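Local coordinates for protein putative carboxymuconolactone decarboxylase (Burkholderia xenovorans, PDB 2QEU) that is of unverified function but belongs to the carboxymuconolactone decarboxylase family of the AhpD-like clan, whose members are generally assigned peroxiredoxin activity, at residues S10-L14 with P40-D44; T51-K55 with K68-L72; D80-I85 with K120-A125; T89-N94 with F128-E133. All blocks are in the same frame, centred on the assembly; numbering follows the deposited sequence.

In an all-helical chain that assembles as a hexamer, helices distant in sequence are joined side by side by long-range contacts. Interactions 3 and 4 lie on the same two helices, 82-94 and 122-137, with centres about 13 Å apart; they touch where Ala125 CB meets Thr89 OG1 at 3.3 Å. Interaction 2, about 16 Å from interaction 4 between centres, joins it through His69, whose CB lies 3.6 Å from Ala92 CB. Interaction 1 stands apart, about 20 Å from interaction 2 between centres, but shares helix 40-53 with it. A bound citrate lies about 5 Å from the side chain of Leu72, and one lies about 5 Å from that of Glu81; citrate probably came from the crystallisation liquor, though such molecules often mark pockets.

Interaction 1 of 4, residues S10-L14 with P40-D44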
loop_
_atom_site.group_PDB
_atom_site.type_symbol
_atom_site.label_atom_id
_atom_site.label_comp_id
_atom_site.label_asym_id
_atom_site.label_seq_id
_atom_site.Cartn_x
_atom_site.Cartn_y
_atom_site.Cartn_z
ATOM N N SER B 10 19.792 -6.432 -26.806
ATOM C CA SER B 10 18.392 -6.617 -26.419
ATOM C C SER B 10 17.710 -7.581 -27.414
ATOM O O SER B 10 16.809 -8.342 -27.031
ATOM C CB SER B 10 17.600 -5.288 -26.421
ATOM O OG SER B 10 18.142 -4.293 -25.564
ATOM N N GLN B 11 18.133 -7.511 -28.684
ATOM C CA GLN B 11 17.572 -8.328 -29.771
ATOM C C GLN B 11 17.658 -9.835 -29.496
ATOM O O GLN B 11 16.682 -10.565 -29.732
ATOM C CB GLN B 11 18.263 -7.996 -31.106
ATOM N N ASP B 12 18.813 -10.292 -28.998
ATOM C CA ASP B 12 19.032 -11.726 -28.718
ATOM C C ASP B 12 18.236 -12.193 -27.498
ATOM O O ASP B 12 17.654 -13.286 -27.504
ATOM C CB ASP B 12 20.530 -12.050 -28.540
ATOM N N ILE B 13 18.205 -11.362 -26.457
ATOM C CA ILE B 13 17.417 -11.672 -25.250
ATOM C C ILE B 13 15.898 -11.709 -25.550
ATOM O O ILE B 13 15.179 -12.581 -25.039
ATOM C CB ILE B 13 17.752 -10.704 -24.089
ATOM C CG1 ILE B 13 19.188 -10.967 -23.597
ATOM C CG2 ILE B 13 16.732 -10.860 -22.926
ATOM C CD1 ILE B 13 19.705 -9.921 -22.621
ATOM N N LEU B 14 15.427 -10.790 -26.395
ATOM C CA LEU B 14 14.031 -10.806 -26.843
ATOM C C LEU B 14 13.703 -12.087 -27.600
ATOM O O LEU B 14 12.657 -12.707 -27.371
ATOM C CB LEU B 14 13.733 -9.572 -27.708
ATOM C CG LEU B 14 13.477 -8.306 -26.875
ATOM C CD1 LEU B 14 13.853 -7.069 -27.675
ATOM C CD2 LEU B 14 12.028 -8.259 -26.401
ATOM N N PRO B 40 18.394 -4.820 -20.475
ATOM C CA PRO B 40 18.205 -6.155 -21.089
ATOM C C PRO B 40 18.622 -7.359 -20.188
ATOM O O PRO B 40 17.967 -8.433 -20.235
ATOM C CB PRO B 40 19.059 -6.085 -22.355
ATOM C CG PRO B 40 20.040 -5.033 -22.087
ATOM C CD PRO B 40 19.401 -4.024 -21.206
ATOM N N GLU B 41 19.646 -7.173 -19.349
ATOM C CA GLU B 41 20.013 -8.223 -18.387
ATOM C C GLU B 41 18.941 -8.447 -17.337
ATOM O O GLU B 41 18.692 -9.573 -16.933
ATOM C CB GLU B 41 21.333 -7.928 -17.678
ATOM C CG GLU B 41 22.529 -7.799 -18.572
ATOM C CD GLU B 41 23.856 -7.622 -17.813
ATOM O OE1 GLU B 41 23.898 -7.121 -16.656
ATOM O OE2 GLU B 41 24.891 -7.988 -18.396
ATOM N N THR B 42 18.317 -7.369 -16.867
ATOM C CA THR B 42 17.156 -7.485 -15.947
ATOM C C THR B 42 15.963 -8.136 -16.625
ATOM O O THR B 42 15.336 -9.019 -16.048
ATOM C CB THR B 42 16.773 -6.123 -15.266
ATOM O OG1 THR B 42 17.757 -5.834 -14.269
ATOM C CG2 THR B 42 15.352 -6.166 -14.614
ATOM N N PHE B 43 15.683 -7.747 -17.865
ATOM C CA PHE B 43 14.594 -8.333 -18.615
ATOM C C PHE B 43 14.829 -9.846 -18.784
ATOM O O PHE B 43 13.906 -10.615 -18.625
ATOM C CB PHE B 43 14.425 -7.635 -19.979
ATOM C CG PHE B 43 13.478 -8.348 -20.924
ATOM C CD1 PHE B 43 12.105 -8.271 -20.759
ATOM C CD2 PHE B 43 13.978 -9.093 -21.992
ATOM C CE1 PHE B 43 11.243 -8.932 -21.603
ATOM C CE2 PHE B 43 13.122 -9.765 -22.839
ATOM C CZ PHE B 43 11.751 -9.691 -22.653
ATOM N N ASP B 44 16.070 -10.257 -19.060
ATOM C CA ASP B 44 16.394 -11.685 -19.272
ATOM C C ASP B 44 16.135 -12.477 -17.982
ATOM O O ASP B 44 15.411 -13.455 -18.017
ATOM C CB ASP B 44 17.843 -11.875 -19.771
ATOM C CG ASP B 44 18.164 -13.332 -20.111
ATOM O OD1 ASP B 44 17.316 -14.067 -20.685
ATOM O OD2 ASP B 44 19.302 -13.731 -19.822
#
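Ile13 pushes its side chain into the groove between Pro40, Phe43 and Asp44, and it buries more area than any other residue of the contact (100 of 290 Å²). With chi1 m and chi2 t, its CD1 reaches forward to 3.3 Å from Pro40 O and 3.9 Å from Pro40 CB, while Ile13 CG2 meets the edge of the Phe43 ring at CD2 (3.4 Å) and Asp44 CB at 3.5 Å. The principle illustrated is plain side-by-side packing of two helices, with a branched side chain inserted between Pro40 and the Phe43-Asp44 turn. Here the axes are nearly parallel, at 8°, and 9.7 Å apart, with Ser10 abreast of Pro40 and Ile13 abreast of Asp44. Leu14 adds a smaller apolar contact, its CD2 lying 4.0 Å from Phe43 CE2, and Ser10 OG rests 3.8 Å from Pro40 CB. No hydrogen bond crosses between the segments. The polar groups turn elsewhere instead: Ser10 OG bonds to Ala36 O, and Asp44 OD1 to His17 NE2. Glu41 points away and pairs with Thr52 and Lys55 of the second subunit. The contact thus joins the first turns of helices 10-25 and 40-53 near the surface of the chain, while helix 30-38 packs against both through Leu14 and Phe43, which touch Ala36.

Interaction 2 of 4, residues T51-K55 with K68-L72; sequences TTMLK and KHLIL
A lysine from helix 65-79 donates to carbonyl oxygens at the C-terminal end of helix 40-53, joining the two helices in this all-alpha AhpD-like fold. Helix 40-53 stops at Met53 (a selenomethionine); Leu54, at phi/psi -106/18, leaves helical geometry, and Lys55 follows extended at -47/137. Residues 68-72 stay helical, and Leu54 and Lys68 are the closest CA pair, 6.9 Å apart. Lys68 is stretched out, chi1 m and then t throughout, so that its NZ donates to Met53 O (3.0 Å) and Lys55 O (2.8 Å); a water accepts from NZ at 2.8 Å and bonds weakly to Thr52 O at 3.4 Å. Leu54 takes chi1 m, chi2 t, which drives CD2 to 3.9 Å from both Lys68 CB and Leu72 CD1. His69, hydrogen-bonded to Asp24 and His88, has chi1 m; Leu54 CD2 sits over its ring face, a CH-pi contact 4.2 Å from the centroid and 20° off the normal.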
loop_
_atom_site.group_PDB
_atom_site.type_symbol
_atom_site.label_atom_id
_atom_site.label_comp_id
_atom_site.label_asym_id
_atom_site.label_seq_id
_atom_site.Cartn_x
_atom_site.Cartn_y
_atom_site.Cartn_z
ATOM N N THR B 51 9.007 -17.435 -16.623
ATOM C CA THR B 51 8.847 -18.667 -17.379
ATOM C C THR B 51 8.643 -19.865 -16.474
ATOM O O THR B 51 7.756 -20.693 -16.750
ATOM C CB THR B 51 10.040 -18.877 -18.331
ATOM O OG1 THR B 51 10.108 -17.738 -19.196
ATOM C CG2 THR B 51 9.875 -20.135 -19.118
ATOM N N THR B 52 9.429 -19.952 -15.398
ATOM C CA THR B 52 9.240 -21.028 -14.412
ATOM C C THR B 52 7.908 -20.825 -13.657
ATOM O O THR B 52 7.082 -21.761 -13.523
ATOM C CB THR B 52 10.444 -21.182 -13.453
ATOM O OG1 THR B 52 10.174 -22.236 -12.518
ATOM C CG2 THR B 52 10.714 -19.944 -12.694
HETATM N N MSE B 53 7.647 -19.589 -13.245
HETATM C CA MSE B 53 6.448 -19.349 -12.432
HETATM C C MSE B 53 5.151 -19.652 -13.175
HETATM O O MSE B 53 4.213 -20.157 -12.578
HETATM C CB MSE B 53 6.418 -17.925 -11.955
HETATM C CG MSE B 53 7.391 -17.650 -10.831
HETATM SE SE MSE B 53 7.284 -15.738 -10.444
HETATM C CE MSE B 53 8.400 -15.661 -8.904
ATOM N N LEU B 54 5.142 -19.418 -14.488
ATOM C CA LEU B 54 3.944 -19.568 -15.297
ATOM C C LEU B 54 3.998 -20.842 -16.182
ATOM O O LEU B 54 3.248 -21.002 -17.158
ATOM C CB LEU B 54 3.738 -18.281 -16.108
ATOM C CG LEU B 54 3.151 -17.148 -15.295
ATOM C CD1 LEU B 54 3.210 -15.780 -16.009
ATOM C CD2 LEU B 54 1.711 -17.476 -14.877
ATOM N N LYS B 55 4.880 -21.761 -15.807
ATOM C CA LYS B 55 4.919 -23.089 -16.417
ATOM C C LYS B 55 3.505 -23.695 -16.499
ATOM O O LYS B 55 2.695 -23.596 -15.571
ATOM C CB LYS B 55 5.864 -23.970 -15.578
ATOM C CG LYS B 55 6.196 -25.269 -16.172
ATOM C CD LYS B 55 7.620 -25.697 -15.821
ATOM C CE LYS B 55 7.788 -26.061 -14.354
ATOM N NZ LYS B 55 9.231 -25.915 -13.967
ATOM N N LYS B 68 -3.348 -19.720 -12.285
ATOM C CA LYS B 68 -2.172 -18.890 -12.156
ATOM C C LYS B 68 -2.477 -17.469 -12.627
ATOM O O LYS B 68 -2.215 -16.493 -11.935
ATOM C CB LYS B 68 -1.000 -19.444 -12.939
ATOM C CG LYS B 68 -0.467 -20.766 -12.401
ATOM C CD LYS B 68 0.929 -21.105 -12.995
ATOM C CE LYS B 68 1.482 -22.323 -12.316
ATOM N NZ LYS B 68 2.762 -22.725 -12.906
ATOM N N HIS B 69 -3.035 -17.368 -13.828
ATOM C CA HIS B 69 -3.415 -16.044 -14.327
ATOM C C HIS B 69 -4.563 -15.384 -13.584
ATOM O O HIS B 69 -4.545 -14.160 -13.432
ATOM C CB HIS B 69 -3.671 -16.087 -15.812
ATOM C CG HIS B 69 -2.427 -16.157 -16.626
ATOM N ND1 HIS B 69 -1.600 -15.075 -16.828
ATOM C CD2 HIS B 69 -1.865 -17.195 -17.279
ATOM C CE1 HIS B 69 -0.579 -15.445 -17.585
ATOM N NE2 HIS B 69 -0.719 -16.729 -17.887
ATOM N N LEU B 70 -5.509 -16.157 -13.057
ATOM C CA LEU B 70 -6.518 -15.578 -12.181
ATOM C C LEU B 70 -5.873 -14.934 -10.940
ATOM O O LEU B 70 -6.262 -13.843 -10.556
ATOM C CB LEU B 70 -7.554 -16.616 -11.777
ATOM C CG LEU B 70 -8.661 -16.094 -10.853
ATOM C CD1 LEU B 70 -9.417 -14.948 -11.463
ATOM C CD2 LEU B 70 -9.573 -17.278 -10.515
ATOM N N ILE B 71 -4.896 -15.604 -10.317
ATOM C CA ILE B 71 -4.186 -14.989 -9.179
ATOM C C ILE B 71 -3.562 -13.641 -9.607
ATOM O O ILE B 71 -3.712 -12.648 -8.915
ATOM C CB ILE B 71 -3.140 -15.958 -8.555
ATOM C CG1 ILE B 71 -3.883 -17.127 -7.849
ATOM C CG2 ILE B 71 -2.158 -15.235 -7.610
ATOM C CD1 ILE B 71 -3.028 -18.413 -7.576
ATOM N N LEU B 72 -2.946 -13.625 -10.791
ATOM C CA LEU B 72 -2.334 -12.392 -11.317
ATOM C C LEU B 72 -3.366 -11.321 -11.603
ATOM O O LEU B 72 -3.127 -10.133 -11.350
ATOM C CB LEU B 72 -1.401 -12.708 -12.466
ATOM C CG LEU B 72 -0.145 -13.425 -12.012
ATOM C CD1 LEU B 72 0.520 -14.101 -13.253
ATOM C CD2 LEU B 72 0.783 -12.526 -11.275
HETATM O O HOH W 1 5.041 -24.002 -11.980
#

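Interaction 3 of 4, residues D80-I85 with K120-A125; sequences DEPIGI and KTGRKA
Two chain turns, each leading into a helix, meet so that a carboxylate at one finds donors on the other. Helix 65-79 ends in a Schellman motif at Asp80, whose phi/psi of 59/54 is left-handed; Glu81 (-113/94) follows as N-cap, and helix 82-94 begins at Pro82. The Glu81 side chain satisfies amides of that helix's first turn: OE1 accepts from Ile83 N at 3.0 Å and OE2 from Gly84 N at 2.6 Å, while Glu81 O receives Ile85 N at 2.9 Å. Asp80 CA lies 5.4 Å from Thr121 CA, and Ile85 CA 6.0 Å from Ala125 CA. The Asp80 carboxylate, chi1 m, uses both oxygens: OD1 accepts from Thr121 OG1 at 2.8 Å, and OD2 forms a salt bridge with Lys120 NZ (chi1 m, chi2 t, chi3 p, chi4 t) at 2.9 Å. Arg79 of the fifth subunit also pairs with Asp80 OD2, and its carbonyl oxygen accepts from Lys120 NZ; Asp80 O accepts from Lys120 NZ of the third subunit. Beyond this charged cluster the segments meet by van der Waals packing: Ile85, chi1 and chi2 t, places CD1 3.7 Å from its apolar partner Ala125 CB. The Schellman motif and Glu81 N-cap together turn helix 65-79 into helix 82-94, presenting Asp80 to segment 120-125 in this all-helical AhpD-like chain.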
loop_
_atom_site.group_PDB
_atom_site.type_symbol
_atom_site.label_atom_id
_atom_site.label_comp_id
_atom_site.label_asym_id
_atom_site.label_seq_id
_atom_site.Cartn_x
_atom_site.Cartn_y
_atom_site.Cartn_z
ATOM N N ASP B 80 -3.846 -1.899 -8.859
ATOM C CA ASP B 80 -4.356 -0.943 -9.866
ATOM C C ASP B 80 -3.504 -0.901 -11.122
ATOM O O ASP B 80 -2.997 0.173 -11.524
ATOM C CB ASP B 80 -4.527 0.455 -9.272
ATOM C CG ASP B 80 -5.533 0.472 -8.171
ATOM O OD1 ASP B 80 -6.633 -0.096 -8.321
ATOM O OD2 ASP B 80 -5.227 1.076 -7.130
ATOM N N GLU B 81 -3.279 -2.065 -11.729
ATOM C CA GLU B 81 -2.597 -2.089 -13.016
ATOM C C GLU B 81 -3.607 -2.572 -14.048
ATOM O O GLU B 81 -3.842 -3.764 -14.172
ATOM C CB GLU B 81 -1.328 -2.932 -13.016
ATOM C CG GLU B 81 -0.254 -2.314 -13.963
ATOM C CD GLU B 81 -0.676 -2.213 -15.449
ATOM O OE1 GLU B 81 -1.289 -1.200 -15.936
ATOM O OE2 GLU B 81 -0.297 -3.144 -16.154
ATOM N N PRO B 82 -4.281 -1.621 -14.712
ATOM C CA PRO B 82 -5.329 -1.908 -15.671
ATOM C C PRO B 82 -4.885 -2.583 -16.977
ATOM O O PRO B 82 -5.683 -3.319 -17.601
ATOM C CB PRO B 82 -5.932 -0.534 -15.926
ATOM C CG PRO B 82 -4.841 0.409 -15.663
ATOM C CD PRO B 82 -4.108 -0.163 -14.515
ATOM N N ILE B 83 -3.643 -2.318 -17.413
ATOM C CA ILE B 83 -3.125 -2.974 -18.623
ATOM C C ILE B 83 -2.866 -4.437 -18.294
ATOM O O ILE B 83 -3.349 -5.332 -18.966
ATOM C CB ILE B 83 -1.821 -2.296 -19.138
ATOM C CG1 ILE B 83 -2.118 -0.833 -19.465
ATOM C CG2 ILE B 83 -1.294 -3.042 -20.378
ATOM C CD1 ILE B 83 -3.278 -0.659 -20.368
ATOM N N GLY B 84 -2.113 -4.660 -17.230
ATOM C CA GLY B 84 -1.853 -5.996 -16.756
ATOM C C GLY B 84 -3.085 -6.801 -16.435
ATOM O O GLY B 84 -3.140 -7.981 -16.761
ATOM N N ILE B 85 -4.090 -6.178 -15.820
ATOM C CA ILE B 85 -5.297 -6.922 -15.424
ATOM C C ILE B 85 -6.008 -7.479 -16.678
ATOM O O ILE B 85 -6.435 -8.641 -16.705
ATOM C CB ILE B 85 -6.281 -6.136 -14.496
ATOM C CG1 ILE B 85 -7.083 -7.153 -13.678
ATOM C CG2 ILE B 85 -7.246 -5.221 -15.314
ATOM C CD1 ILE B 85 -7.999 -6.561 -12.703
ATOM N N LYS B 120 -12.054 0.122 -8.475
ATOM C CA LYS B 120 -11.053 0.869 -9.232
ATOM C C LYS B 120 -10.700 0.088 -10.509
ATOM O O LYS B 120 -11.038 0.489 -11.617
ATOM C CB LYS B 120 -9.806 1.188 -8.399
ATOM C CG LYS B 120 -10.054 2.156 -7.210
ATOM C CD LYS B 120 -8.775 2.421 -6.370
ATOM C CE LYS B 120 -7.828 3.342 -7.094
ATOM N NZ LYS B 120 -6.543 3.569 -6.390
ATOM N N THR B 121 -10.057 -1.052 -10.340
ATOM C CA THR B 121 -9.456 -1.783 -11.438
ATOM C C THR B 121 -10.044 -3.165 -11.660
ATOM O O THR B 121 -10.265 -3.597 -12.820
ATOM C CB THR B 121 -7.903 -1.858 -11.181
ATOM O OG1 THR B 121 -7.405 -0.528 -10.951
ATOM C CG2 THR B 121 -7.178 -2.456 -12.326
ATOM N N GLY B 122 -10.397 -3.854 -10.577
ATOM C CA GLY B 122 -10.879 -5.235 -10.744
ATOM C C GLY B 122 -12.030 -5.379 -11.736
ATOM O O GLY B 122 -12.104 -6.287 -12.572
ATOM N N ARG B 123 -13.006 -4.475 -11.638
ATOM C CA ARG B 123 -14.183 -4.558 -12.490
ATOM C C ARG B 123 -13.855 -4.368 -13.973
ATOM O O ARG B 123 -14.622 -4.812 -14.836
ATOM C CB ARG B 123 -15.254 -3.598 -12.021
ATOM C CG ARG B 123 -14.922 -2.139 -12.186
ATOM C CD ARG B 123 -16.028 -1.298 -11.575
ATOM N NE ARG B 123 -15.838 0.132 -11.736
ATOM C CZ ARG B 123 -16.392 0.864 -12.693
ATOM N NH1 ARG B 123 -17.155 0.312 -13.637
ATOM N NH2 ARG B 123 -16.177 2.157 -12.692
ATOM N N LYS B 124 -12.730 -3.706 -14.280
ATOM C CA LYS B 124 -12.358 -3.518 -15.709
ATOM C C LYS B 124 -12.056 -4.882 -16.382
ATOM O O LYS B 124 -12.316 -5.101 -17.603
ATOM C CB LYS B 124 -11.135 -2.617 -15.780
ATOM C CG LYS B 124 -11.278 -1.217 -15.196
ATOM C CD LYS B 124 -9.988 -0.405 -15.352
ATOM C CE LYS B 124 -10.266 1.072 -15.086
ATOM N NZ LYS B 124 -9.036 1.851 -15.023
ATOM N N ALA B 125 -11.538 -5.816 -15.594
ATOM C CA ALA B 125 -11.293 -7.193 -16.057
ATOM C C ALA B 125 -12.599 -7.858 -16.477
ATOM O O ALA B 125 -12.620 -8.589 -17.455
ATOM C CB ALA B 125 -10.545 -8.022 -14.942
#

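Interaction 4 of 4, residues T89-N94 with F128-E133; sequences TRAAMN and FAVEFE
Segments 89-94 and 128-133, on helices 82-94 and 122-137, cross at -40°, their axes 10.5 Å apart at closest approach, with both segments helical throughout. Thr89 CA lies abreast of Ala129 CA (6.9 Å), and Arg90 CA of Phe132 CA (7.4 Å). No hydrogen bond links them; the join is ordinary helix-helix packing. Phe128 comes first, chi1 t, its ring edge at CD2 3.7 Å from Thr89 CG2 and its CE2 3.7 Å from Arg90 N. Small Ala129 leaves room for the selenomethionine Met93 (chi1 m, chi2 t, chi3 p), whose SE lies 3.7 Å from Ala129 CB. Phe132, again chi1 t, meets Arg90 CG at 3.6 Å through CZ, the same atom that reaches Asn94 OD1 at 3.6 Å; Met93 SE forms an edge-on Met-aromatic contact, 5.3 Å from the ring centroid. At Glu133 the backbone N is 3.4 Å from Met93 CE. Helix 99-113 packs against both partners, Leu102 touching Thr89 and Ala129, Val99 touching Met93 and Glu133, while helix 65-79 lies against Thr89 through Val73.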
loop_
_atom_site.group_PDB
_atom_site.type_symbol
_atom_site.label_atom_id
_atom_site.label_comp_id
_atom_site.label_asym_id
_atom_site.label_seq_id
_atom_site.Cartn_x
_atom_site.Cartn_y
_atom_site.Cartn_z
ATOM N N THR B 89 -6.318 -11.391 -17.697
ATOM C CA THR B 89 -7.676 -11.899 -17.941
ATOM C C THR B 89 -7.710 -12.648 -19.287
ATOM O O THR B 89 -8.207 -13.771 -19.381
ATOM C CB THR B 89 -8.745 -10.800 -17.909
ATOM O OG1 THR B 89 -8.768 -10.257 -16.596
ATOM C CG2 THR B 89 -10.161 -11.357 -18.264
ATOM N N ARG B 90 -7.207 -11.985 -20.324
ATOM C CA ARG B 90 -7.063 -12.587 -21.646
ATOM C C ARG B 90 -6.312 -13.929 -21.556
ATOM O O ARG B 90 -6.793 -14.951 -22.038
ATOM C CB ARG B 90 -6.358 -11.604 -22.603
ATOM C CG ARG B 90 -6.353 -12.030 -24.060
ATOM C CD ARG B 90 -5.526 -11.068 -24.935
ATOM N NE ARG B 90 -6.032 -9.691 -24.931
ATOM C CZ ARG B 90 -5.417 -8.639 -24.382
ATOM N NH1 ARG B 90 -4.234 -8.754 -23.798
ATOM N NH2 ARG B 90 -5.971 -7.426 -24.449
ATOM N N ALA B 91 -5.149 -13.921 -20.908
ATOM C CA ALA B 91 -4.334 -15.127 -20.726
ATOM C C ALA B 91 -5.130 -16.233 -19.993
ATOM O O ALA B 91 -5.177 -17.387 -20.439
ATOM C CB ALA B 91 -3.030 -14.776 -19.973
ATOM N N ALA B 92 -5.778 -15.868 -18.881
ATOM C CA ALA B 92 -6.520 -16.847 -18.096
ATOM C C ALA B 92 -7.599 -17.507 -18.959
ATOM O O ALA B 92 -7.835 -18.722 -18.870
ATOM C CB ALA B 92 -7.143 -16.201 -16.792
HETATM N N MSE B 93 -8.308 -16.683 -19.736
HETATM C CA MSE B 93 -9.463 -17.149 -20.505
HETATM C C MSE B 93 -8.999 -17.952 -21.710
HETATM O O MSE B 93 -9.611 -18.962 -22.074
HETATM C CB MSE B 93 -10.344 -15.976 -20.913
HETATM C CG MSE B 93 -11.128 -15.433 -19.729
HETATM SE SE MSE B 93 -12.212 -13.908 -20.103
HETATM C CE MSE B 93 -13.485 -14.736 -21.412
ATOM N N ASN B 94 -7.875 -17.536 -22.288
ATOM C CA ASN B 94 -7.222 -18.359 -23.301
ATOM C C ASN B 94 -6.875 -19.740 -22.766
ATOM O O ASN B 94 -6.913 -20.725 -23.544
ATOM C CB ASN B 94 -5.986 -17.651 -23.897
ATOM C CG ASN B 94 -6.341 -16.629 -24.964
ATOM O OD1 ASN B 94 -7.359 -16.762 -25.650
ATOM N ND2 ASN B 94 -5.480 -15.634 -25.148
ATOM N N PHE B 128 -14.021 -6.244 -19.769
ATOM C CA PHE B 128 -13.278 -6.904 -20.829
ATOM C C PHE B 128 -13.739 -8.345 -21.052
ATOM O O PHE B 128 -13.955 -8.740 -22.216
ATOM C CB PHE B 128 -11.759 -6.856 -20.550
ATOM C CG PHE B 128 -10.939 -7.723 -21.484
ATOM C CD1 PHE B 128 -10.626 -7.306 -22.763
ATOM C CD2 PHE B 128 -10.505 -8.970 -21.075
ATOM C CE1 PHE B 128 -9.869 -8.116 -23.610
ATOM C CE2 PHE B 128 -9.774 -9.769 -21.885
ATOM C CZ PHE B 128 -9.468 -9.361 -23.169
ATOM N N ALA B 129 -13.880 -9.103 -19.969
ATOM C CA ALA B 129 -14.132 -10.550 -20.034
ATOM C C ALA B 129 -15.449 -10.854 -20.754
ATOM O O ALA B 129 -15.563 -11.806 -21.532
ATOM C CB ALA B 129 -14.182 -11.116 -18.646
ATOM N N VAL B 130 -16.456 -10.050 -20.460
ATOM C CA VAL B 130 -17.779 -10.237 -21.086
ATOM C C VAL B 130 -17.700 -10.141 -22.616
ATOM O O VAL B 130 -18.317 -10.917 -23.287
ATOM C CB VAL B 130 -18.825 -9.257 -20.469
ATOM C CG1 VAL B 130 -20.142 -9.173 -21.334
ATOM C CG2 VAL B 130 -19.090 -9.669 -18.965
ATOM N N GLU B 131 -16.887 -9.234 -23.123
ATOM C CA GLU B 131 -16.668 -9.102 -24.547
ATOM C C GLU B 131 -15.721 -10.183 -25.061
ATOM O O GLU B 131 -15.954 -10.797 -26.124
ATOM C CB GLU B 131 -16.176 -7.701 -24.909
ATOM C CG GLU B 131 -17.110 -6.552 -24.460
ATOM C CD GLU B 131 -18.583 -6.768 -24.784
ATOM O OE1 GLU B 131 -18.894 -7.103 -25.961
ATOM O OE2 GLU B 131 -19.433 -6.599 -23.865
ATOM N N PHE B 132 -14.669 -10.473 -24.311
ATOM C CA PHE B 132 -13.704 -11.473 -24.752
ATOM C C PHE B 132 -14.263 -12.906 -24.821
ATOM O O PHE B 132 -13.853 -13.695 -25.664
ATOM C CB PHE B 132 -12.434 -11.441 -23.878
ATOM C CG PHE B 132 -11.289 -12.243 -24.467
ATOM C CD1 PHE B 132 -10.780 -11.940 -25.718
ATOM C CD2 PHE B 132 -10.748 -13.312 -23.770
ATOM C CE1 PHE B 132 -9.730 -12.655 -26.221
ATOM C CE2 PHE B 132 -9.709 -14.044 -24.273
ATOM C CZ PHE B 132 -9.218 -13.737 -25.523
ATOM N N GLU B 133 -15.220 -13.202 -23.964
ATOM C CA GLU B 133 -15.892 -14.482 -23.965
ATOM C C GLU B 133 -16.542 -14.678 -25.330
ATOM O O GLU B 133 -16.488 -15.764 -25.914
ATOM C CB GLU B 133 -16.980 -14.470 -22.894
ATOM C CG GLU B 133 -17.748 -15.786 -22.819
ATOM C CD GLU B 133 -18.716 -15.853 -21.635
ATOM O OE1 GLU B 133 -19.455 -14.874 -21.426
ATOM O OE2 GLU B 133 -18.730 -16.900 -20.953
#